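Local coordinates for DisA protein (Sorangium cellulosum, PDB 6CCA) that probably transfers methyl groups to a carbon of the growing polyketide, building a gem-dimethyl group on the disorazol assembly line, at residues R49-H54 and L390-G395; L61-E66 and V340-T345; F73-A78 and P133-V138. All coordinates share one frame; numbering follows the deposited sequence.

Contact 1 of 3, residues R49-H54 and L390-G395; sequences RELLTH and LQHSDG
Arg-49 meets Asp-394 side-on, spending one guanidinium nitrogen on each carboxylate oxygen, a compact illustration of how a salt bridge can join two parts of a chain lying far apart in sequence. NH2 of Arg-49 gives a bond of 2.9 Å to OD1 of Asp-394 that is fairly straight (163°), lies in the guanidinium plane and reaches the oxygen on its syn side, somewhat out of the carboxylate plane. The second donor is less well placed: NE of Arg-49 is 2.9 Å from OD2 of Asp-394 but approaches from above the carboxylate plane, and it adds a weak bond to OD1. This uneven approach goes with a tilt of 47° between the guanidinium and carboxylate planes. With CG of Asp-394 anti to the backbone N (chi1 172°), the carboxylate is carried toward helix 45-52, where the arginine chain, extended from CG to NE, meets it.

Asp-394 belongs to the short antiparallel pair 393-394 and 397-398, which the chain enters after leaving strand 387-389 at the margin of the main sheet of the methyltransferase fold; helix 45-52 comes from the N-terminal part. Beside the charged pair the contact turns apolar. CD1 of Leu-52 packs 3.7 Å from CB of Asp-394, and CD2 of Leu-51 touches CD2 of the His-392 ring at 3.6 Å, obliquely. That ring is buried, and its NE2 is satisfied by a hydrogen bond with NE2 of His-200 on helix 196-216. Leu-51 leans on the same helix at Thr-197.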
loop_
_atom_site.group_PDB
_atom_site.type_symbol
_atom_site.label_atom_id
_atom_site.label_comp_id
_atom_site.label_asym_id
_atom_site.label_seq_id
_atom_site.Cartn_x
_atom_site.Cartn_y
_atom_site.Cartn_z
ATOM N N ARG A 49 -13.049 1.983 -17.593
ATOM C CA ARG A 49 -14.057 3.062 -17.500
ATOM C C ARG A 49 -14.840 3.003 -16.216
ATOM O O ARG A 49 -15.094 4.048 -15.595
ATOM C CB ARG A 49 -15.058 3.056 -18.659
ATOM C CG ARG A 49 -14.451 3.717 -19.850
ATOM C CD ARG A 49 -15.482 4.148 -20.921
ATOM N NE ARG A 49 -14.660 4.798 -21.928
ATOM C CZ ARG A 49 -14.916 4.888 -23.244
ATOM N NH1 ARG A 49 -16.036 4.414 -23.794
ATOM N NH2 ARG A 49 -14.016 5.496 -24.014
ATOM N N GLU A 50 -15.259 1.821 -15.860
ATOM C CA GLU A 50 -15.977 1.579 -14.613
ATOM C C GLU A 50 -15.153 2.042 -13.375
ATOM O O GLU A 50 -15.720 2.687 -12.492
ATOM C CB GLU A 50 -16.389 0.144 -14.482
ATOM C CG GLU A 50 -17.019 -0.263 -13.159
ATOM C CD GLU A 50 -18.421 0.344 -12.927
ATOM O OE1 GLU A 50 -19.011 0.763 -13.951
ATOM O OE2 GLU A 50 -18.905 0.403 -11.752
ATOM N N LEU A 51 -13.877 1.681 -13.323
ATOM C CA LEU A 51 -13.013 2.172 -12.220
ATOM C C LEU A 51 -12.939 3.703 -12.232
ATOM O O LEU A 51 -13.029 4.346 -11.178
ATOM C CB LEU A 51 -11.599 1.580 -12.349
ATOM C CG LEU A 51 -10.548 2.152 -11.396
ATOM C CD1 LEU A 51 -10.916 1.675 -9.980
ATOM C CD2 LEU A 51 -9.169 1.685 -11.859
ATOM N N LEU A 52 -12.849 4.320 -13.416
ATOM C CA LEU A 52 -12.685 5.747 -13.509
ATOM C C LEU A 52 -13.918 6.509 -13.087
ATOM O O LEU A 52 -13.788 7.709 -12.827
ATOM C CB LEU A 52 -12.249 6.225 -14.935
ATOM C CG LEU A 52 -10.775 5.899 -15.223
ATOM C CD1 LEU A 52 -10.392 6.058 -16.712
ATOM C CD2 LEU A 52 -9.884 6.761 -14.373
ATOM N N THR A 53 -15.055 5.827 -13.039
ATOM C CA THR A 53 -16.296 6.499 -12.528
ATOM C C THR A 53 -16.117 6.956 -11.098
ATOM O O THR A 53 -16.800 7.865 -10.616
ATOM C CB THR A 53 -17.584 5.723 -12.621
ATOM O OG1 THR A 53 -17.605 4.541 -11.813
ATOM C CG2 THR A 53 -17.883 5.362 -14.077
ATOM N N HIS A 54 -15.173 6.330 -10.415
ATOM C CA HIS A 54 -14.912 6.726 -9.019
ATOM C C HIS A 54 -13.943 7.903 -8.819
ATOM O O HIS A 54 -13.810 8.363 -7.713
ATOM C CB HIS A 54 -14.415 5.477 -8.272
ATOM C CG HIS A 54 -15.400 4.386 -8.324
ATOM N ND1 HIS A 54 -16.633 4.496 -7.755
ATOM C CD2 HIS A 54 -15.366 3.166 -8.918
ATOM C CE1 HIS A 54 -17.323 3.390 -7.968
ATOM N NE2 HIS A 54 -16.577 2.571 -8.674
ATOM N N LEU A 390 0.145 -2.131 -14.862
ATOM C CA LEU A 390 -1.025 -2.335 -15.727
ATOM C C LEU A 390 -1.597 -0.955 -16.144
ATOM O O LEU A 390 -1.333 0.051 -15.488
ATOM C CB LEU A 390 -2.027 -3.235 -15.079
ATOM C CG LEU A 390 -1.536 -4.666 -14.893
ATOM C CD1 LEU A 390 -2.572 -5.460 -14.165
ATOM C CD2 LEU A 390 -1.196 -5.281 -16.262
ATOM N N GLN A 391 -2.307 -0.906 -17.266
ATOM C CA GLN A 391 -2.768 0.378 -17.815
ATOM C C GLN A 391 -4.184 0.617 -17.350
ATOM O O GLN A 391 -5.013 -0.278 -17.401
ATOM C CB GLN A 391 -2.740 0.312 -19.380
ATOM C CG GLN A 391 -1.378 0.070 -19.921
ATOM C CD GLN A 391 -1.418 -0.091 -21.448
ATOM O OE1 GLN A 391 -1.295 -1.224 -22.004
ATOM N NE2 GLN A 391 -1.644 1.032 -22.137
ATOM N N HIS A 392 -4.463 1.840 -16.916
ATOM C CA HIS A 392 -5.784 2.259 -16.484
ATOM C C HIS A 392 -6.106 3.615 -17.020
ATOM O O HIS A 392 -6.320 4.584 -16.284
ATOM C CB HIS A 392 -5.893 2.249 -14.943
ATOM C CG HIS A 392 -5.894 0.871 -14.382
ATOM N ND1 HIS A 392 -4.725 0.210 -14.110
ATOM C CD2 HIS A 392 -6.886 0.016 -14.090
ATOM C CE1 HIS A 392 -5.006 -1.003 -13.673
ATOM N NE2 HIS A 392 -6.309 -1.142 -13.642
ATOM N N SER A 393 -6.125 3.712 -18.352
ATOM C CA SER A 393 -6.366 5.049 -18.973
ATOM C C SER A 393 -7.412 5.018 -20.077
ATOM O O SER A 393 -7.592 4.007 -20.774
ATOM C CB SER A 393 -5.043 5.686 -19.461
ATOM O OG SER A 393 -4.396 4.810 -20.324
ATOM N N ASP A 394 -8.171 6.102 -20.136
ATOM C CA ASP A 394 -9.246 6.226 -21.105
ATOM C C ASP A 394 -9.189 7.656 -21.639
ATOM O O ASP A 394 -9.696 8.602 -20.981
ATOM C CB ASP A 394 -10.545 6.034 -20.388
ATOM C CG ASP A 394 -11.751 6.335 -21.257
ATOM O OD1 ASP A 394 -11.653 6.152 -22.475
ATOM O OD2 ASP A 394 -12.825 6.709 -20.726
ATOM N N GLY A 395 -8.500 7.804 -22.774
ATOM C CA GLY A 395 -8.212 9.110 -23.325
ATOM C C GLY A 395 -7.354 9.967 -22.419
ATOM O O GLY A 395 -6.246 9.547 -22.030
#

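Contact 2 of 3, residues L61-E66 and V340-T345; sequences LERFSE and VVHFLT
Glu-62 brings its carboxylate from the flank of one helix to the very beginning of another, where OE2 of Glu-62 accepts from the backbone N of His-342 at a modelled 2.4 Å. That is very short for such a bond, so the exact length is doubtful, though the fairly straight approach (160°) leaves the pairing plausible. A water, likewise modelled unusually close to OE2, donates to it and accepts from N of Phe-343 at 3.0 Å, so the carboxylate appears to serve two successive N-H groups of the first turn, one directly and one through solvent. A helix start would probably favour a negative charge there. The other oxygen, OE1, is tied to O of Val-340 through a second water.

The pattern is a worked case of helix-to-helix docking. Helix 342-346, with Val-341 at its N-cap, follows strand 330-337 of the methyltransferase sheet and rests against the N-terminal helix 55-75. His-342 is the knob, set in a hole formed by Glu-62, Arg-63, Ser-65 and Glu-66. Its ring has OE1 of Glu-62 over one face, 3.5 Å above the plane and offset toward the rim; the bend of the glutamate at chi2 (-90°) lets the carboxylate fold over it. Glu-66 approaches the ring edge, but its OE2 is less surely placed and its bond to NE2 is weak.

At the root of the histidine side chain, CB of Ser-65 lies 3.5 Å from CB of His-342. OG of Ser-65 turns back to its own helix and donates to O of Leu-61 at 2.9 Å. Farther along, CD2 of Leu-61 reaches CB of Phe-343 at 4.3 Å, and the Phe-343 ring meets Tyr-154 of helix 152-163 edge-to-face.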
loop_
_atom_site.group_PDB
_atom_site.type_symbol
_atom_site.label_atom_id
_atom_site.label_comp_id
_atom_site.label_asym_id
_atom_site.label_seq_id
_atom_site.Cartn_x
_atom_site.Cartn_y
_atom_site.Cartn_z
ATOM N N LEU A 61 -12.509 13.333 -1.896
ATOM C CA LEU A 61 -11.819 12.824 -0.692
ATOM C C LEU A 61 -10.524 13.580 -0.424
ATOM O O LEU A 61 -10.199 13.867 0.721
ATOM C CB LEU A 61 -11.665 11.296 -0.812
ATOM C CG LEU A 61 -10.971 10.601 0.339
ATOM C CD1 LEU A 61 -11.789 10.677 1.586
ATOM C CD2 LEU A 61 -10.706 9.181 0.012
ATOM N N GLU A 62 -9.796 13.920 -1.466
ATOM C CA GLU A 62 -8.554 14.656 -1.306
ATOM C C GLU A 62 -8.778 16.061 -0.733
ATOM O O GLU A 62 -8.093 16.489 0.143
ATOM C CB GLU A 62 -7.805 14.784 -2.634
ATOM C CG GLU A 62 -6.890 13.639 -2.931
ATOM C CD GLU A 62 -5.470 13.866 -2.396
ATOM O OE1 GLU A 62 -4.634 14.558 -2.998
ATOM O OE2 GLU A 62 -5.239 13.369 -1.375
ATOM N N ARG A 63 -9.742 16.762 -1.288
ATOM C CA ARG A 63 -10.063 18.096 -0.839
ATOM C C ARG A 63 -10.572 18.066 0.612
ATOM O O ARG A 63 -10.171 18.828 1.400
ATOM C CB ARG A 63 -11.069 18.765 -1.764
ATOM C CG ARG A 63 -10.563 19.100 -3.167
ATOM C CD ARG A 63 -9.094 19.540 -3.266
ATOM N NE ARG A 63 -8.351 18.522 -4.009
ATOM C CZ ARG A 63 -7.061 18.238 -3.914
ATOM N NH1 ARG A 63 -6.230 18.893 -3.158
ATOM N NH2 ARG A 63 -6.618 17.227 -4.608
ATOM N N PHE A 64 -11.438 17.138 0.908
ATOM C CA PHE A 64 -11.896 16.933 2.260
ATOM C C PHE A 64 -10.732 16.734 3.244
ATOM O O PHE A 64 -10.728 17.283 4.303
ATOM C CB PHE A 64 -12.874 15.775 2.274
ATOM C CG PHE A 64 -13.282 15.317 3.642
ATOM C CD1 PHE A 64 -14.113 16.075 4.419
ATOM C CD2 PHE A 64 -12.880 14.103 4.115
ATOM C CE1 PHE A 64 -14.490 15.658 5.648
ATOM C CE2 PHE A 64 -13.271 13.666 5.355
ATOM C CZ PHE A 64 -14.090 14.449 6.116
ATOM N N SER A 65 -9.751 15.934 2.849
ATOM C CA SER A 65 -8.616 15.690 3.717
ATOM C C SER A 65 -7.902 17.001 4.058
ATOM O O SER A 65 -7.468 17.192 5.168
ATOM C CB SER A 65 -7.650 14.690 3.054
ATOM O OG SER A 65 -8.293 13.439 2.837
ATOM N N GLU A 66 -7.768 17.893 3.086
ATOM C CA GLU A 66 -7.156 19.189 3.308
ATOM C C GLU A 66 -7.905 20.011 4.370
ATOM O O GLU A 66 -7.291 20.560 5.283
ATOM C CB GLU A 66 -7.148 19.966 1.988
ATOM C CG GLU A 66 -6.188 19.376 0.989
ATOM C CD GLU A 66 -6.367 19.939 -0.414
ATOM O OE1 GLU A 66 -7.347 20.630 -0.711
ATOM O OE2 GLU A 66 -5.465 19.674 -1.194
ATOM N N VAL A 340 0.883 9.907 -3.481
ATOM C CA VAL A 340 0.928 10.205 -2.079
ATOM C C VAL A 340 -0.379 10.968 -1.736
ATOM O O VAL A 340 -0.357 12.146 -1.412
ATOM C CB VAL A 340 2.098 11.108 -1.687
ATOM C CG1 VAL A 340 2.194 11.121 -0.182
ATOM C CG2 VAL A 340 3.441 10.558 -2.174
ATOM N N VAL A 341 -1.508 10.327 -1.859
ATOM C CA VAL A 341 -2.800 10.976 -1.501
ATOM C C VAL A 341 -2.890 11.382 -0.013
ATOM O O VAL A 341 -2.339 10.714 0.898
ATOM C CB VAL A 341 -3.997 10.083 -1.936
ATOM C CG1 VAL A 341 -3.954 9.905 -3.446
ATOM C CG2 VAL A 341 -3.984 8.720 -1.252
ATOM N N HIS A 342 -3.630 12.495 0.241
ATOM C CA HIS A 342 -3.721 13.048 1.587
ATOM C C HIS A 342 -4.392 12.055 2.535
ATOM O O HIS A 342 -4.051 11.956 3.722
ATOM C CB HIS A 342 -4.517 14.338 1.557
ATOM C CG HIS A 342 -3.923 15.392 0.686
ATOM N ND1 HIS A 342 -2.558 15.530 0.475
ATOM C CD2 HIS A 342 -4.512 16.405 -0.001
ATOM C CE1 HIS A 342 -2.345 16.532 -0.352
ATOM N NE2 HIS A 342 -3.511 17.085 -0.641
ATOM N N PHE A 343 -5.294 11.262 1.994
ATOM C CA PHE A 343 -5.935 10.223 2.774
ATOM C C PHE A 343 -4.941 9.336 3.421
ATOM O O PHE A 343 -5.065 8.929 4.575
ATOM C CB PHE A 343 -6.869 9.356 1.887
ATOM C CG PHE A 343 -7.231 8.048 2.566
ATOM C CD1 PHE A 343 -8.154 8.042 3.617
ATOM C CD2 PHE A 343 -6.584 6.878 2.251
ATOM C CE1 PHE A 343 -8.478 6.862 4.332
ATOM C CE2 PHE A 343 -6.843 5.694 2.956
ATOM C CZ PHE A 343 -7.819 5.676 3.993
ATOM N N LEU A 344 -3.932 8.915 2.663
ATOM C CA LEU A 344 -2.882 8.081 3.218
ATOM C C LEU A 344 -1.978 8.806 4.195
ATOM O O LEU A 344 -1.599 8.268 5.272
ATOM C CB LEU A 344 -2.016 7.486 2.075
ATOM C CG LEU A 344 -2.785 6.466 1.218
ATOM C CD1 LEU A 344 -1.842 6.040 0.073
ATOM C CD2 LEU A 344 -3.211 5.241 2.014
ATOM N N THR A 345 -1.540 10.008 3.821
ATOM C CA THR A 345 -0.689 10.755 4.736
ATOM C C THR A 345 -1.328 10.873 6.129
ATOM O O THR A 345 -0.673 10.679 7.141
ATOM C CB THR A 345 -0.331 12.158 4.197
ATOM O OG1 THR A 345 0.413 12.023 2.956
ATOM C CG2 THR A 345 0.503 12.932 5.263
HETATM O O HOH W 1 -6.877 11.784 -0.492
HETATM O O HOH W 2 -1.400 14.337 -2.889
#

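Contact 3 of 3, residues F73-A78 and P133-V138; sequences FQDMGA and PKKHEV
Gln-74 reaches with its amide to the backbone of Lys-134, joining the end of helix 55-75, closed by a Schellman motif at Gly-77, to the beginning of helix 135-146. The glutamine chain is extended beyond CG (chi2 -179°), which carries its amide over to the start of helix 135-146. OE1 of Gln-74 accepts from N of Lys-134 at 2.9 Å, nearly straight at 170°, and the donor lies in the carbonyl plane on a lone pair. The same amide is used at both ends: its NE2 donates to O of Thr-132 and to O of Phe-79, which fixes its rotation.

Lys-134 runs obliquely past this amide, its CB 3.6 Å from OE1 of Gln-74, and then leads away to Tyr-117 and Glu-137. Asp-75 and Lys-135 instead cross at about a right angle; OD1 of Asp-75 and NZ of Lys-135 are 3.7 Å apart, a long salt bridge, and OH of Tyr-162 hydrogen-bonds to NZ of Lys-135 and weakly to OD2 of Asp-75. Between the two pairs sits a water that donates to OE1 of Gln-74 at 2.6 Å and accepts from N of Lys-135 at 3.0 Å.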
loop_
_atom_site.group_PDB
_atom_site.type_symbol
_atom_site.label_atom_id
_atom_site.label_comp_id
_atom_site.label_asym_id
_atom_site.label_seq_id
_atom_site.Cartn_x
_atom_site.Cartn_y
_atom_site.Cartn_z
ATOM N N PHE A 73 -5.702 21.150 13.175
ATOM C CA PHE A 73 -4.923 22.274 13.764
ATOM C C PHE A 73 -5.785 23.267 14.587
ATOM O O PHE A 73 -5.371 23.680 15.705
ATOM C CB PHE A 73 -4.132 22.998 12.684
ATOM C CG PHE A 73 -2.888 22.270 12.250
ATOM C CD1 PHE A 73 -1.707 22.389 12.981
ATOM C CD2 PHE A 73 -2.889 21.513 11.114
ATOM C CE1 PHE A 73 -0.543 21.739 12.583
ATOM C CE2 PHE A 73 -1.738 20.859 10.690
ATOM C CZ PHE A 73 -0.559 20.974 11.402
ATOM N N GLN A 74 -6.944 23.667 14.054
ATOM C CA GLN A 74 -7.810 24.602 14.753
ATOM C C GLN A 74 -8.266 24.036 16.064
ATOM O O GLN A 74 -8.243 24.752 17.106
ATOM C CB GLN A 74 -9.011 24.995 13.933
ATOM C CG GLN A 74 -8.604 25.738 12.689
ATOM C CD GLN A 74 -9.721 26.185 11.842
ATOM O OE1 GLN A 74 -10.846 25.642 11.876
ATOM N NE2 GLN A 74 -9.441 27.207 11.029
ATOM N N ASP A 75 -8.647 22.744 16.051
ATOM C CA ASP A 75 -8.926 22.036 17.313
ATOM C C ASP A 75 -7.762 22.068 18.276
ATOM O O ASP A 75 -7.986 22.011 19.439
ATOM C CB ASP A 75 -9.243 20.569 17.078
ATOM C CG ASP A 75 -10.569 20.368 16.338
ATOM O OD1 ASP A 75 -11.424 21.276 16.291
ATOM O OD2 ASP A 75 -10.788 19.267 15.813
ATOM N N MET A 76 -6.525 22.067 17.803
ATOM C CA MET A 76 -5.381 22.217 18.682
ATOM C C MET A 76 -4.997 23.690 19.000
ATOM O O MET A 76 -3.967 23.910 19.638
ATOM C CB MET A 76 -4.206 21.467 18.107
ATOM C CG MET A 76 -4.386 19.956 18.085
ATOM S SD MET A 76 -3.191 19.100 17.079
ATOM C CE MET A 76 -1.897 18.883 18.256
ATOM N N GLY A 77 -5.782 24.661 18.540
ATOM C CA GLY A 77 -5.528 26.088 18.786
ATOM C C GLY A 77 -4.526 26.715 17.835
ATOM O O GLY A 77 -3.791 27.641 18.213
ATOM N N ALA A 78 -4.449 26.192 16.616
ATOM C CA ALA A 78 -3.615 26.779 15.580
ATOM C C ALA A 78 -4.388 27.056 14.314
ATOM O O ALA A 78 -5.410 26.398 13.947
ATOM C CB ALA A 78 -2.389 25.903 15.306
ATOM N N PRO A 133 -13.257 29.242 10.127
ATOM C CA PRO A 133 -13.532 28.161 11.093
ATOM C C PRO A 133 -14.107 26.954 10.348
ATOM O O PRO A 133 -15.107 27.048 9.662
ATOM C CB PRO A 133 -14.548 28.795 12.091
ATOM C CG PRO A 133 -14.316 30.315 11.896
ATOM C CD PRO A 133 -14.184 30.378 10.391
ATOM N N LYS A 134 -13.384 25.837 10.414
ATOM C CA LYS A 134 -13.758 24.668 9.633
ATOM C C LYS A 134 -14.654 23.646 10.366
ATOM O O LYS A 134 -15.265 22.793 9.710
ATOM C CB LYS A 134 -12.479 23.947 9.139
ATOM C CG LYS A 134 -11.738 24.769 8.113
ATOM C CD LYS A 134 -12.562 24.791 6.844
ATOM C CE LYS A 134 -12.057 25.748 5.806
ATOM N NZ LYS A 134 -12.783 25.580 4.488
ATOM N N LYS A 135 -14.760 23.764 11.675
ATOM C CA LYS A 135 -15.458 22.731 12.541
ATOM C C LYS A 135 -16.778 22.214 11.956
ATOM O O LYS A 135 -16.968 20.993 11.714
ATOM C CB LYS A 135 -15.711 23.333 13.948
ATOM C CG LYS A 135 -16.266 22.373 15.015
ATOM C CD LYS A 135 -15.155 21.632 15.752
ATOM C CE LYS A 135 -15.694 20.503 16.612
ATOM N NZ LYS A 135 -14.613 19.611 17.125
ATOM N N HIS A 136 -17.711 23.127 11.686
ATOM C CA HIS A 136 -19.022 22.717 11.245
ATOM C C HIS A 136 -19.017 22.261 9.798
ATOM O O HIS A 136 -19.678 21.270 9.451
ATOM C CB HIS A 136 -20.071 23.832 11.543
ATOM C CG HIS A 136 -20.167 24.143 13.025
ATOM N ND1 HIS A 136 -19.840 25.377 13.558
ATOM C CD2 HIS A 136 -20.458 23.346 14.091
ATOM C CE1 HIS A 136 -19.945 25.337 14.875
ATOM N NE2 HIS A 136 -20.326 24.118 15.226
ATOM N N GLU A 137 -18.308 22.982 8.962
ATOM C CA GLU A 137 -18.202 22.673 7.547
ATOM C C GLU A 137 -17.728 21.230 7.315
ATOM O O GLU A 137 -18.302 20.493 6.499
ATOM C CB GLU A 137 -17.170 23.560 6.869
ATOM C CG GLU A 137 -17.661 24.769 6.110
ATOM C CD GLU A 137 -16.448 25.641 5.709
ATOM O OE1 GLU A 137 -15.548 25.115 5.004
ATOM O OE2 GLU A 137 -16.345 26.804 6.175
ATOM N N VAL A 138 -16.649 20.892 7.966
ATOM C CA VAL A 138 -16.057 19.528 7.770
ATOM C C VAL A 138 -16.944 18.422 8.249
ATOM O O VAL A 138 -17.031 17.382 7.599
ATOM C CB VAL A 138 -14.587 19.342 8.282
ATOM C CG1 VAL A 138 -13.689 20.356 7.610
ATOM C CG2 VAL A 138 -14.471 19.339 9.817
HETATM O O HOH W 3 -12.775 24.955 13.507
#

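The three contacts follow two successive N-terminal helices, with contact 2 nearest the chain's centre and contact 3 farthest. Contacts 1 and 2 are partly buried and tie helices 45-52 and 55-75 to late parts of the chain around the methyltransferase sheet; contact 3 is a surface contact within the helical region, its centre about 29 Å from that of the chain. Contacts 2 and 3 share helix 55-75, lie about 17 Å apart between centres, and touch where Phe-64 packs on Val-138. Chemistry shifts accordingly: a direct salt bridge beside leucine packing in contact 1, a carboxylate and waters at a helix start in contact 2, and a glutamine amide oxygen accepting from a backbone N-H, with a long charge pair, in contact 3.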